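Local atomic coordinates of citryl-spermidine/3,4-dihydroxybenzoyl-citryl-spermidine:spermidine ligase (Bacillus anthracis, PDB entry 3TO3), a protein that catalyses the ATP-dependent condensation of spermidine with citryl-spermidine intermediates in the biosynthesis of the siderophore petrobactin. Residues 162-174 / 300-312. Residues are numbered along the deposited sequence; the frame is centred on the assembly and turned at random.
Sequences PYHPSYKARIGFQ and VSLNILNTSTLRT. With ATP (adenosine-5'-triphosphate), chain E.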
loop_
_atom_site.group_PDB
_atom_site.type_symbol
_atom_site.label_atom_id
_atom_site.label_comp_id
_atom_site.label_asym_id
_atom_site.label_seq_id
_atom_site.Cartn_x
_atom_site.Cartn_y
_atom_site.Cartn_z
ATOM N N PRO B 162 -7.679 24.177 3.166
ATOM C CA PRO B 162 -7.097 25.416 2.598
ATOM C C PRO B 162 -5.578 25.591 2.882
ATOM O O PRO B 162 -4.912 26.432 2.258
ATOM C CB PRO B 162 -7.956 26.538 3.230
ATOM C CG PRO B 162 -8.359 25.935 4.618
ATOM C CD PRO B 162 -8.468 24.423 4.403
ATOM N N TYR B 163 -5.054 24.835 3.848
ATOM C CA TYR B 163 -3.625 24.885 4.153
ATOM C C TYR B 163 -2.840 23.687 3.629
ATOM O O TYR B 163 -1.937 23.854 2.791
ATOM C CB TYR B 163 -3.382 25.034 5.639
ATOM C CG TYR B 163 -1.935 25.239 5.957
ATOM C CD1 TYR B 163 -1.419 26.517 6.084
ATOM C CD2 TYR B 163 -1.073 24.154 6.132
ATOM C CE1 TYR B 163 -0.088 26.716 6.380
ATOM C CE2 TYR B 163 0.256 24.348 6.423
ATOM C CZ TYR B 163 0.747 25.633 6.547
ATOM O OH TYR B 163 2.064 25.862 6.846
ATOM N N HIS B 164 -3.167 22.494 4.136
ATOM C CA HIS B 164 -2.407 21.280 3.803
ATOM C C HIS B 164 -2.366 21.065 2.304
ATOM O O HIS B 164 -3.405 20.896 1.683
ATOM C CB HIS B 164 -2.996 20.017 4.460
ATOM C CG HIS B 164 -2.847 19.981 5.943
ATOM N ND1 HIS B 164 -1.618 19.915 6.564
ATOM C CD2 HIS B 164 -3.774 19.970 6.933
ATOM C CE1 HIS B 164 -1.795 19.875 7.874
ATOM N NE2 HIS B 164 -3.092 19.899 8.125
ATOM N N PRO B 165 -1.156 21.056 1.720
ATOM C CA PRO B 165 -1.103 20.882 0.264
ATOM C C PRO B 165 -1.636 19.523 -0.220
ATOM O O PRO B 165 -2.228 19.482 -1.309
ATOM C CB PRO B 165 0.369 21.128 -0.083
ATOM C CG PRO B 165 1.102 21.092 1.240
ATOM C CD PRO B 165 0.134 21.501 2.277
ATOM N N SER B 166 -1.494 18.433 0.528
ATOM C CA SER B 166 -2.318 17.320 0.089
ATOM C C SER B 166 -3.522 17.111 1.039
ATOM O O SER B 166 -3.431 16.391 2.046
ATOM C CB SER B 166 -1.451 16.058 0.042
ATOM O OG SER B 166 -0.881 15.820 1.307
ATOM N N TYR B 167 -4.669 17.634 0.615
ATOM C CA TYR B 167 -5.898 17.631 1.401
ATOM C C TYR B 167 -6.873 16.508 1.059
ATOM O O TYR B 167 -7.902 16.347 1.709
ATOM C CB TYR B 167 -6.602 18.992 1.183
ATOM C CG TYR B 167 -6.697 19.451 -0.285
ATOM C CD1 TYR B 167 -7.721 18.997 -1.113
ATOM C CD2 TYR B 167 -5.749 20.298 -0.845
ATOM C CE1 TYR B 167 -7.819 19.395 -2.447
ATOM C CE2 TYR B 167 -5.838 20.708 -2.185
ATOM C CZ TYR B 167 -6.885 20.249 -2.975
ATOM O OH TYR B 167 -6.997 20.619 -4.293
ATOM N N LYS B 168 -6.622 15.891 -0.084
ATOM C CA LYS B 168 -7.271 14.698 -0.649
ATOM C C LYS B 168 -6.601 13.308 -0.793
ATOM O O LYS B 168 -7.059 12.519 -1.621
ATOM C CB LYS B 168 -8.194 15.051 -1.819
ATOM C CG LYS B 168 -9.619 14.551 -1.594
ATOM C CD LYS B 168 -10.578 15.237 -2.556
ATOM C CE LYS B 168 -11.347 16.341 -1.851
ATOM N NZ LYS B 168 -12.288 16.999 -2.770
ATOM N N ALA B 169 -5.427 13.088 -0.225
ATOM C CA ALA B 169 -4.611 11.934 -0.635
ATOM C C ALA B 169 -5.368 10.615 -0.723
ATOM O O ALA B 169 -5.301 9.920 -1.759
ATOM C CB ALA B 169 -3.413 11.779 0.271
ATOM N N ARG B 170 -6.080 10.287 0.346
ATOM C CA ARG B 170 -6.810 9.022 0.444
ATOM C C ARG B 170 -5.993 7.808 0.001
ATOM O O ARG B 170 -6.465 7.026 -0.833
ATOM C CB ARG B 170 -8.103 9.072 -0.370
ATOM C CG ARG B 170 -9.232 9.819 0.302
ATOM C CD ARG B 170 -10.343 10.186 -0.679
ATOM N NE ARG B 170 -11.113 11.305 -0.168
ATOM C CZ ARG B 170 -12.207 11.808 -0.736
ATOM N NH1 ARG B 170 -12.678 11.300 -1.867
ATOM N NH2 ARG B 170 -12.813 12.848 -0.173
ATOM N N ILE B 171 -4.775 7.652 0.522
ATOM C CA ILE B 171 -3.938 6.485 0.172
ATOM C C ILE B 171 -4.623 5.166 0.626
ATOM O O ILE B 171 -4.985 4.977 1.804
ATOM C CB ILE B 171 -2.508 6.599 0.770
ATOM C CG1 ILE B 171 -1.976 8.041 0.642
ATOM C CG2 ILE B 171 -1.517 5.536 0.152
ATOM C CD1 ILE B 171 -1.782 8.542 -0.760
ATOM N N GLY B 172 -4.768 4.245 -0.318
ATOM C CA GLY B 172 -5.624 3.075 -0.167
ATOM C C GLY B 172 -6.895 3.043 -1.013
ATOM O O GLY B 172 -7.384 1.939 -1.276
ATOM N N PHE B 173 -7.385 4.193 -1.512
ATOM C CA PHE B 173 -8.506 4.209 -2.484
ATOM C C PHE B 173 -7.970 4.359 -3.896
ATOM O O PHE B 173 -7.260 5.334 -4.200
ATOM C CB PHE B 173 -9.493 5.386 -2.263
ATOM C CG PHE B 173 -10.451 5.219 -1.090
ATOM C CD1 PHE B 173 -10.461 4.077 -0.312
ATOM C CD2 PHE B 173 -11.347 6.240 -0.765
ATOM C CE1 PHE B 173 -11.372 3.937 0.786
ATOM C CE2 PHE B 173 -12.236 6.113 0.311
ATOM C CZ PHE B 173 -12.245 4.957 1.091
ATOM N N GLN B 174 -8.322 3.426 -4.783
ATOM C CA GLN B 174 -8.167 3.710 -6.212
ATOM C C GLN B 174 -9.479 4.359 -6.691
ATOM O O GLN B 174 -10.377 4.617 -5.871
ATOM C CB GLN B 174 -7.774 2.459 -6.995
ATOM C CG GLN B 174 -6.331 2.031 -6.697
ATOM C CD GLN B 174 -5.321 3.183 -6.880
ATOM O OE1 GLN B 174 -4.511 3.457 -5.985
ATOM N NE2 GLN B 174 -5.369 3.857 -8.048
ATOM N N VAL B 300 -15.893 5.242 12.758
ATOM C CA VAL B 300 -15.339 3.896 12.706
ATOM C C VAL B 300 -13.926 3.872 12.163
ATOM O O VAL B 300 -13.491 4.817 11.515
ATOM C CB VAL B 300 -16.227 2.950 11.888
ATOM C CG1 VAL B 300 -17.555 2.773 12.570
ATOM C CG2 VAL B 300 -16.451 3.512 10.472
ATOM N N SER B 301 -13.203 2.798 12.463
ATOM C CA SER B 301 -11.825 2.651 12.001
ATOM C C SER B 301 -11.752 2.611 10.464
ATOM O O SER B 301 -12.578 1.973 9.817
ATOM C CB SER B 301 -11.248 1.361 12.565
ATOM O OG SER B 301 -10.960 1.525 13.938
ATOM N N LEU B 302 -10.791 3.308 9.875
ATOM C CA LEU B 302 -10.582 3.162 8.443
ATOM C C LEU B 302 -9.104 3.140 8.149
ATOM O O LEU B 302 -8.404 4.098 8.461
ATOM C CB LEU B 302 -11.265 4.309 7.736
ATOM C CG LEU B 302 -11.551 4.205 6.250
ATOM C CD1 LEU B 302 -12.485 3.023 5.920
ATOM C CD2 LEU B 302 -12.122 5.560 5.790
ATOM N N ASN B 303 -8.579 2.110 7.501
ATOM C CA ASN B 303 -7.155 2.217 7.354
ATOM C C ASN B 303 -6.848 2.764 5.969
ATOM O O ASN B 303 -6.444 2.041 5.072
ATOM C CB ASN B 303 -6.588 0.788 7.432
ATOM C CG ASN B 303 -6.150 0.393 8.844
ATOM O OD1 ASN B 303 -6.980 0.195 9.753
ATOM N ND2 ASN B 303 -4.845 0.259 9.027
ATOM N N ILE B 304 -6.702 4.075 5.932
ATOM C CA ILE B 304 -6.389 4.820 4.725
ATOM C C ILE B 304 -5.686 6.047 5.260
ATOM O O ILE B 304 -5.851 6.445 6.433
ATOM C CB ILE B 304 -7.622 5.287 3.829
ATOM C CG1 ILE B 304 -8.451 6.359 4.525
ATOM C CG2 ILE B 304 -8.489 4.139 3.312
ATOM C CD1 ILE B 304 -9.491 6.990 3.612
ATOM N N LEU B 305 -4.889 6.644 4.398
ATOM C CA LEU B 305 -4.115 7.777 4.808
ATOM C C LEU B 305 -4.627 9.027 4.109
ATOM O O LEU B 305 -4.590 9.148 2.874
ATOM C CB LEU B 305 -2.652 7.523 4.501
ATOM C CG LEU B 305 -1.681 8.435 5.218
ATOM C CD1 LEU B 305 -0.802 7.589 6.155
ATOM C CD2 LEU B 305 -0.862 9.217 4.175
ATOM N N ASN B 306 -5.122 9.944 4.927
ATOM C CA ASN B 306 -5.565 11.253 4.492
ATOM C C ASN B 306 -4.838 12.305 5.289
ATOM O O ASN B 306 -4.924 12.314 6.523
ATOM C CB ASN B 306 -7.051 11.398 4.750
ATOM C CG ASN B 306 -7.806 11.649 3.505
ATOM O OD1 ASN B 306 -7.218 11.988 2.482
ATOM N ND2 ASN B 306 -9.122 11.484 3.565
ATOM N N THR B 307 -4.134 13.190 4.594
ATOM C CA THR B 307 -3.341 14.228 5.251
ATOM C C THR B 307 -2.182 13.631 6.064
ATOM O O THR B 307 -1.762 14.187 7.081
ATOM C CB THR B 307 -4.224 15.195 6.107
ATOM O OG1 THR B 307 -3.615 16.489 6.154
ATOM C CG2 THR B 307 -4.440 14.676 7.538
ATOM N N SER B 308 -1.678 12.493 5.592
ATOM C CA SER B 308 -0.448 11.883 6.116
ATOM C C SER B 308 -0.591 10.981 7.358
ATOM O O SER B 308 0.391 10.369 7.793
ATOM C CB SER B 308 0.643 12.944 6.321
ATOM O OG SER B 308 0.843 13.699 5.132
ATOM N N THR B 309 -1.798 10.891 7.917
ATOM C CA THR B 309 -2.042 10.032 9.080
ATOM C C THR B 309 -3.076 8.932 8.823
ATOM O O THR B 309 -4.077 9.167 8.142
ATOM C CB THR B 309 -2.568 10.847 10.257
ATOM O OG1 THR B 309 -2.311 12.242 10.025
ATOM C CG2 THR B 309 -1.925 10.372 11.558
ATOM N N LEU B 310 -2.840 7.746 9.390
ATOM C CA LEU B 310 -3.842 6.670 9.409
ATOM C C LEU B 310 -5.128 7.018 10.200
ATOM O O LEU B 310 -5.069 7.533 11.315
ATOM C CB LEU B 310 -3.252 5.362 9.951
ATOM C CG LEU B 310 -2.705 4.346 8.952
ATOM C CD1 LEU B 310 -2.618 2.990 9.624
ATOM C CD2 LEU B 310 -3.574 4.254 7.699
ATOM N N ARG B 311 -6.267 6.634 9.620
ATOM C CA ARG B 311 -7.645 6.934 10.061
ATOM C C ARG B 311 -8.153 5.885 11.078
ATOM O O ARG B 311 -9.349 5.615 11.211
ATOM C CB ARG B 311 -8.604 7.175 8.896
ATOM C CG ARG B 311 -8.276 8.419 8.064
ATOM C CD ARG B 311 -8.259 9.694 8.924
ATOM N NE ARG B 311 -6.946 9.947 9.526
ATOM C CZ ARG B 311 -6.736 10.744 10.576
ATOM N NH1 ARG B 311 -7.750 11.378 11.155
ATOM N NH2 ARG B 311 -5.508 10.912 11.054
ATOM N N THR B 312 -7.214 5.126 11.609
ATOM C CA THR B 312 -7.525 4.256 12.721
ATOM C C THR B 312 -7.997 5.064 13.946
ATOM O O THR B 312 -7.773 6.280 14.050
ATOM C CB THR B 312 -6.272 3.469 13.123
ATOM O OG1 THR B 312 -5.163 4.380 13.262
ATOM C CG2 THR B 312 -5.952 2.419 12.070
HETATM P PB ATP E . -12.328 13.023 12.195
HETATM O O1B ATP E . -12.658 11.682 11.590
HETATM O O2B ATP E . -11.370 12.838 13.342
HETATM O O3B ATP E . -13.653 13.727 12.669
HETATM P PA ATP E . -10.347 13.630 10.436
HETATM O O1A ATP E . -10.158 12.126 10.435
HETATM O O2A ATP E . -9.211 14.365 11.138
HETATM O O3A ATP E . -11.687 13.982 11.140
HETATM O "O5'" ATP E . -10.421 14.085 8.934
HETATM C "C5'" ATP E . -11.163 15.186 8.563
HETATM C "C4'" ATP E . -10.874 15.754 7.290
HETATM O "O4'" ATP E . -11.370 17.135 7.241
HETATM C "C3'" ATP E . -9.411 15.836 7.074
HETATM O "O3'" ATP E . -9.060 15.121 5.953
HETATM C "C2'" ATP E . -9.133 17.273 6.898
HETATM O "O2'" ATP E . -8.150 17.471 5.972
HETATM C "C1'" ATP E . -10.448 17.793 6.427
HETATM N N9 ATP E . -10.604 19.223 6.468
HETATM C C8 ATP E . -11.026 19.964 5.428
HETATM N N7 ATP E . -11.055 21.245 5.821
HETATM C C5 ATP E . -10.662 21.327 7.112
HETATM C C6 ATP E . -10.515 22.397 8.006
HETATM N N6 ATP E . -10.812 23.732 7.567
HETATM N N1 ATP E . -10.092 22.148 9.268
HETATM C C2 ATP E . -9.815 20.888 9.661
HETATM N N3 ATP E . -9.945 19.835 8.821
HETATM C C4 ATP E . -10.366 20.022 7.542
HETATM O O HOH W 1 -10.613 13.797 2.136
#
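Ile171 and Leu305 form a single antiparallel bridge, a hydrogen-bonded pair, between the loop 162-174 and the last residues of strand 297-306. Ile171 N gives to Leu305 O at 2.8 Å, and Leu305 N returns the bond to Ile171 O at 3.1 Å, in the carbonyl plane. Arg170 and Ile171 both face Leu305, which makes a G1 beta bulge. Arg170 N gives instead to Asn306 OD1 at 3.0 Å, coming from above the amide plane (51° out of it).

The Asn306 amide and the Arg170 side chain run side by side, their flat groups 66° apart. Water 1 joins Asn306 ND2 to Arg170 NH2 by two weak bonds. Farther out, Arg170 NH1 binds Asn178 and forms a salt bridge to Glu184.

A type II turn runs from Arg170 to Phe173, closed by Phe173 N to Arg170 O, with Gly172 in its third position. Ile171 O also meets the CA of Ile304 in a CH...O contact. Phe173 packs its CE1 against Ile304 CG2 at 3.8 Å, and Ile304 CD1 lies over one face of the ring. Met284, an ATP-binding residue, touches Phe173 too. Ile171 and Leu305 point the same way, with their CB atoms 3.8 Å apart.

The strand then reverses through a type I' turn, Asn306 to Thr309. This hairpin carries Arg311 to the nucleotide, where NH1 gives to ATP O1A at 2.6 Å. Its NE is held by Thr309 O. Pro162, at the start of 162-174, has its CD near the adenine amino N6.

Thr307 is poorly ordered. With chi1 at -151°, its OG1 swings away from the backbone N and over the His164 ring. The contact buries this oxygen, which has no partner in the model. It lies 3.5 Å above one face of the ring, toward the rim.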